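Fructooligosaccharide ABC transporter substrate-binding protein FusA (PDB 5G5Y) binds short- and long-chain fructooligosaccharides, preferring tetrasaccharides and larger, and serves as the solute-binding component of the FusABC-MsmK import transporter. Local coordinates at residues L5-S11 and I36-Q42; L58-N64 and K309-V315. All blocks are in the same frame, centred on the assembly; numbering follows the deposited sequence.

Interaction 1: L5-S11 and I36-Q42. With ZN (zinc ion), chain L.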
# COMPACT_ATOMS: atom_id res chain seq x y z
N LEU A 5 -20.79 -15.94 20.28
CA LEU A 5 -19.55 -15.28 20.65
C LEU A 5 -19.76 -13.77 20.58
O LEU A 5 -20.54 -13.28 19.77
CB LEU A 5 -18.44 -15.67 19.68
CG LEU A 5 -17.96 -17.11 19.65
CD1 LEU A 5 -17.10 -17.35 18.43
CD2 LEU A 5 -17.21 -17.45 20.95
N LYS A 6 -19.03 -13.04 21.39
CA LYS A 6 -19.11 -11.56 21.38
C LYS A 6 -17.84 -11.01 20.73
O LYS A 6 -16.76 -11.21 21.25
CB LYS A 6 -19.18 -10.97 22.78
CG LYS A 6 -20.48 -11.26 23.50
CD LYS A 6 -20.47 -10.74 24.95
CE LYS A 6 -20.25 -9.23 25.08
NZ LYS A 6 -21.24 -8.37 24.35
N PHE A 7 -18.01 -10.30 19.62
CA PHE A 7 -16.90 -9.70 18.88
C PHE A 7 -17.07 -8.19 18.86
O PHE A 7 -18.14 -7.69 18.50
CB PHE A 7 -16.88 -10.16 17.41
CG PHE A 7 -16.49 -11.61 17.19
CD1 PHE A 7 -15.92 -12.39 18.18
CD2 PHE A 7 -16.60 -12.15 15.91
CE1 PHE A 7 -15.54 -13.71 17.93
CE2 PHE A 7 -16.24 -13.46 15.66
CZ PHE A 7 -15.70 -14.24 16.67
N MET A 8 -15.99 -7.46 19.16
CA MET A 8 -15.90 -6.03 18.83
C MET A 8 -15.48 -5.93 17.37
O MET A 8 -14.67 -6.76 16.90
CB MET A 8 -14.89 -5.34 19.71
CG MET A 8 -14.79 -3.81 19.53
SD MET A 8 -13.27 -3.15 20.22
CE MET A 8 -13.31 -3.70 21.89
N THR A 9 -16.02 -4.97 16.64
CA THR A 9 -15.65 -4.78 15.25
C THR A 9 -15.63 -3.31 14.85
O THR A 9 -16.14 -2.46 15.57
CB THR A 9 -16.55 -5.61 14.30
OG1 THR A 9 -16.00 -5.64 12.98
CG2 THR A 9 -17.99 -5.09 14.25
N ALA A 10 -15.02 -3.06 13.70
CA ALA A 10 -14.98 -1.78 13.07
C ALA A 10 -15.68 -1.90 11.71
O ALA A 10 -15.45 -2.84 10.93
CB ALA A 10 -13.53 -1.35 12.87
N SER A 11 -16.52 -0.95 11.39
CA SER A 11 -17.18 -0.92 10.08
C SER A 11 -17.41 0.50 9.63
O SER A 11 -17.33 1.44 10.41
CB SER A 11 -18.50 -1.70 10.10
OG SER A 11 -19.46 -1.08 10.96
N ILE A 36 -22.96 -14.22 16.25
CA ILE A 36 -22.07 -13.19 16.75
C ILE A 36 -22.88 -12.03 17.30
O ILE A 36 -23.73 -11.46 16.61
CB ILE A 36 -21.11 -12.65 15.68
CG1 ILE A 36 -20.35 -13.82 15.00
CG2 ILE A 36 -20.11 -11.68 16.31
CD1 ILE A 36 -19.55 -14.67 15.98
N ASP A 37 -22.61 -11.71 18.55
CA ASP A 37 -23.13 -10.53 19.18
C ASP A 37 -22.08 -9.42 19.00
O ASP A 37 -21.04 -9.43 19.68
CB ASP A 37 -23.44 -10.74 20.65
CG ASP A 37 -24.07 -9.51 21.27
OD1 ASP A 37 -24.64 -8.72 20.50
OD2 ASP A 37 -24.03 -9.34 22.49
N TRP A 38 -22.36 -8.49 18.10
CA TRP A 38 -21.36 -7.49 17.71
C TRP A 38 -21.38 -6.26 18.58
O TRP A 38 -22.47 -5.74 18.90
CB TRP A 38 -21.54 -7.03 16.27
CG TRP A 38 -21.47 -8.10 15.27
CD1 TRP A 38 -22.52 -8.82 14.77
CD2 TRP A 38 -20.28 -8.64 14.65
NE1 TRP A 38 -22.06 -9.74 13.89
CE2 TRP A 38 -20.70 -9.65 13.78
CE3 TRP A 38 -18.92 -8.34 14.74
CZ2 TRP A 38 -19.79 -10.41 13.00
CZ3 TRP A 38 -18.01 -9.10 13.96
CH2 TRP A 38 -18.46 -10.10 13.11
N THR A 39 -20.17 -5.75 18.88
CA THR A 39 -19.99 -4.39 19.39
C THR A 39 -19.36 -3.67 18.24
O THR A 39 -18.16 -3.86 17.97
CB THR A 39 -19.10 -4.35 20.66
OG1 THR A 39 -19.73 -5.08 21.70
CG2 THR A 39 -18.86 -2.92 21.14
N ASN A 40 -20.16 -2.87 17.53
CA ASN A 40 -19.75 -2.30 16.27
C ASN A 40 -19.45 -0.82 16.38
O ASN A 40 -20.39 -0.01 16.50
CB ASN A 40 -20.86 -2.53 15.26
CG ASN A 40 -20.52 -2.06 13.87
OD1 ASN A 40 -19.35 -1.92 13.50
ND2 ASN A 40 -21.55 -1.82 13.07
N TYR A 41 -18.16 -0.46 16.32
CA TYR A 41 -17.75 0.95 16.36
C TYR A 41 -17.50 1.48 14.97
O TYR A 41 -16.62 0.99 14.25
CB TYR A 41 -16.55 1.12 17.25
CG TYR A 41 -16.77 0.73 18.68
CD1 TYR A 41 -17.92 1.14 19.40
CD2 TYR A 41 -15.80 -0.01 19.37
CE1 TYR A 41 -18.09 0.79 20.72
CE2 TYR A 41 -15.96 -0.38 20.69
CZ TYR A 41 -17.09 0.04 21.39
OH TYR A 41 -17.22 -0.34 22.72
N GLN A 42 -18.29 2.47 14.57
CA GLN A 42 -18.29 2.96 13.21
C GLN A 42 -17.53 4.27 13.05
O GLN A 42 -17.43 4.77 11.96
CB GLN A 42 -19.73 3.07 12.72
CG GLN A 42 -20.36 1.69 12.64
CD GLN A 42 -21.70 1.66 11.96
OE1 GLN A 42 -22.65 2.16 12.51
NE2 GLN A 42 -21.79 0.99 10.81
ZN ZN L . -25.53 -6.92 21.04
O HOH W 1 -24.00 -9.16 25.13
O HOH W 2 -20.97 -7.41 21.72
O HOH W 3 -14.71 2.15 12.53
O HOH W 4 -26.08 -7.40 23.05
O HOH W 5 -25.44 -5.91 18.91
O HOH W 6 -23.73 -6.06 22.00
O HOH W 7 -26.24 -4.73 21.81
O HOH W 8 -27.62 -7.28 20.05
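Ile36 lays its CD1 methyl over one face of the Phe7 ring, 4.0 Å from the ring centroid, while the edge of Phe7 is turned toward the face of Trp38 in an offset edge-to-face pair with planes at 72°. Thr9 CG2 lies 3.4 Å from Trp38 CE3. Beyond it Ser11 OG donates to Asn40 OD1 over 2.7 Å, in the carbonyl plane and on a lone pair; the same hydroxyl accepts from Gln42 NE2, whose amide is set by Ser15 O and, at OE1, by Lys17 NZ. Between the side-chain layers, parallel strand bonds alternate from Asp37 N to Leu5 O up to Tyr41 N to Thr9 O, joining two strands of a beta-alpha-beta unit whose connecting helix is 23-32. On the other face, Lys6 NZ makes a long salt bridge with Asp37 OD2 at 3.5 Å, reinforced by a water bridging both atoms. A chi1 of -177° swings the Asp37 carboxylate away from its own N and alongside Lys6; its OD1 binds a zinc ion at 2.1 Å within a shell of five waters. Met8 SD lies at the edge of the Tyr41 ring, a Met-aromatic contact; Tyr41 OH bonds Asp52. Trp38 NE1 hydrogen-bonds Asn20 OD1, and Thr9 OG1 bonds His63 ND1.

Interaction 2: L58-N64 and K309-V315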
# COMPACT_ATOMS: atom_id res chain seq x y z
N LEU A 58 -13.91 -6.57 27.95
CA LEU A 58 -13.31 -7.23 26.79
C LEU A 58 -14.34 -8.14 26.11
O LEU A 58 -15.13 -8.82 26.78
CB LEU A 58 -12.08 -8.05 27.18
CG LEU A 58 -10.83 -7.30 27.70
CD1 LEU A 58 -9.72 -8.26 28.09
CD2 LEU A 58 -10.32 -6.32 26.67
N PRO A 59 -14.32 -8.15 24.76
CA PRO A 59 -15.11 -9.12 24.02
C PRO A 59 -14.35 -10.45 23.95
O PRO A 59 -13.26 -10.54 24.48
CB PRO A 59 -15.19 -8.47 22.63
CG PRO A 59 -13.88 -7.81 22.47
CD PRO A 59 -13.56 -7.28 23.85
N ASP A 60 -14.91 -11.44 23.27
CA ASP A 60 -14.18 -12.72 23.04
C ASP A 60 -13.04 -12.53 22.03
O ASP A 60 -12.02 -13.24 22.08
CB ASP A 60 -15.14 -13.78 22.56
CG ASP A 60 -16.11 -14.22 23.61
OD1 ASP A 60 -15.64 -14.45 24.75
OD2 ASP A 60 -17.34 -14.33 23.30
N ALA A 61 -13.21 -11.57 21.12
CA ALA A 61 -12.23 -11.24 20.07
C ALA A 61 -12.48 -9.85 19.53
O ALA A 61 -13.59 -9.32 19.68
CB ALA A 61 -12.33 -12.23 18.93
N ILE A 62 -11.45 -9.24 18.93
CA ILE A 62 -11.58 -7.93 18.30
C ILE A 62 -11.37 -8.21 16.81
O ILE A 62 -10.29 -8.65 16.41
CB ILE A 62 -10.54 -6.94 18.84
CG1 ILE A 62 -10.69 -6.78 20.36
CG2 ILE A 62 -10.66 -5.59 18.13
CD1 ILE A 62 -9.57 -5.96 21.00
N HIS A 63 -12.42 -7.98 16.02
CA HIS A 63 -12.52 -8.27 14.60
C HIS A 63 -12.28 -6.99 13.80
O HIS A 63 -12.78 -5.93 14.16
CB HIS A 63 -13.89 -8.85 14.35
CG HIS A 63 -14.25 -9.07 12.93
ND1 HIS A 63 -14.85 -8.11 12.17
CD2 HIS A 63 -14.19 -10.18 12.15
CE1 HIS A 63 -15.11 -8.58 10.97
NE2 HIS A 63 -14.74 -9.85 10.94
N ASN A 64 -11.53 -7.10 12.72
CA ASN A 64 -11.23 -5.96 11.85
C ASN A 64 -10.45 -4.89 12.60
O ASN A 64 -10.65 -3.70 12.41
CB ASN A 64 -12.53 -5.43 11.20
CG ASN A 64 -12.31 -4.79 9.85
OD1 ASN A 64 -11.41 -5.19 9.10
ND2 ASN A 64 -13.16 -3.83 9.49
N LYS A 309 -5.88 -8.24 11.67
CA LYS A 309 -7.28 -7.97 11.51
C LYS A 309 -8.15 -8.79 12.45
O LYS A 309 -9.37 -8.79 12.29
CB LYS A 309 -7.70 -8.16 10.07
CG LYS A 309 -7.21 -7.12 9.11
CD LYS A 309 -7.65 -5.70 9.40
CE LYS A 309 -7.00 -4.77 8.40
NZ LYS A 309 -7.76 -3.52 8.29
N MET A 310 -7.55 -9.50 13.40
CA MET A 310 -8.30 -10.16 14.48
C MET A 310 -7.36 -10.62 15.54
O MET A 310 -6.34 -11.20 15.22
CB MET A 310 -9.05 -11.39 13.99
CG MET A 310 -10.08 -11.93 14.97
SD MET A 310 -11.60 -12.27 14.09
CE MET A 310 -12.63 -12.99 15.40
N VAL A 311 -7.68 -10.34 16.81
CA VAL A 311 -6.99 -10.88 17.97
C VAL A 311 -8.02 -11.58 18.88
O VAL A 311 -9.20 -11.29 18.85
CB VAL A 311 -6.26 -9.81 18.77
CG1 VAL A 311 -5.11 -9.20 17.97
CG2 VAL A 311 -7.19 -8.71 19.25
N ILE A 312 -7.54 -12.52 19.68
CA ILE A 312 -8.39 -13.25 20.60
C ILE A 312 -7.99 -12.81 22.01
O ILE A 312 -6.79 -12.82 22.36
CB ILE A 312 -8.20 -14.75 20.41
CG1 ILE A 312 -8.76 -15.18 19.04
CG2 ILE A 312 -8.87 -15.52 21.58
CD1 ILE A 312 -8.56 -16.66 18.74
N THR A 313 -8.99 -12.45 22.81
CA THR A 313 -8.69 -11.92 24.15
C THR A 313 -8.52 -13.01 25.18
O THR A 313 -8.98 -14.16 25.00
CB THR A 313 -9.79 -10.99 24.68
OG1 THR A 313 -10.96 -11.77 24.92
CG2 THR A 313 -10.09 -9.91 23.70
N SER A 314 -7.93 -12.60 26.30
CA SER A 314 -7.75 -13.51 27.44
C SER A 314 -9.03 -13.94 28.16
O SER A 314 -8.94 -14.83 29.02
CB SER A 314 -6.84 -12.86 28.49
OG SER A 314 -7.46 -11.70 28.97
N VAL A 315 -10.19 -13.34 27.83
CA VAL A 315 -11.49 -13.74 28.44
C VAL A 315 -12.27 -14.74 27.62
O VAL A 315 -13.33 -15.18 28.04
CB VAL A 315 -12.41 -12.54 28.80
CG1 VAL A 315 -11.71 -11.60 29.79
CG2 VAL A 315 -12.91 -11.77 27.58
O HOH W 9 -9.93 -4.31 7.16
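Strands 61-63 and 310-312 run antiparallel, their axes 4.8 Å apart at 176°, and form one flank of a four-stranded mixed sheet with 310-312 last in the order. Ile62 and Val311 are the hydrogen-bonded pair: Ile62 N reaches Val311 O at 3.0 Å, and Val311 N returns to Ile62 O in the carbonyl plane. Ala61 with Ile312 and His63 with Met310 are non-hydrogen-bonded pairs. Flanking these pairs, Thr313 N bonds Asp60 O and Asn64 N bonds Lys309 O, each donor standing above the acceptor's carbonyl plane. Away from 61-63, Lys309 and Met310 both face Phe119, a classic beta bulge. Among the side chains, Met310 stretches across its partner strand: bent at chi2 (134°), it brings SD to the edge of the His63 ring, 3.9 Å from CD2, and its CE ends 3.6 Å from Ala61 CB. On the opposite face, Ile62 and Val311 lie side by side, Val311 CG2 against Ile62 CB. Val315 CG2 packs on Leu58 CB at 3.8 Å in the loops that carry Leu58 and Val315. Lys309, a substrate-binding residue, runs alongside Asn64, whose OD1 also accepts from Gly382 N; one water accepts from Lys309 NZ and donates to Asn64 OD1. At the other end, Thr313 OG1 donates to Pro59 O over 2.6 Å, in the carbonyl plane.

Both contacts belong to one sheet, ordered 34-41, 3-10, 61-63, 310-312, and their centres lie 10 Å apart. The seam between them joins strand 3-10 to segment 58-64: Met8 O lies 2.7 Å from His63 N, and Lys6 O is equally far from Asp60 N, both probable hydrogen bonds. Phe7 CZ packs 3.6 Å from Met310 CE, bringing the aromatic cluster of interaction 1 against the methionine of interaction 2. Toward the substrate site, Ala10 O bonds Asn64 ND2. There the side chains of Ser11 and Asn64 are each about 7 Å from that of the substrate-binding Glu379, and Ala10's is about 8 Å from that of Lys309.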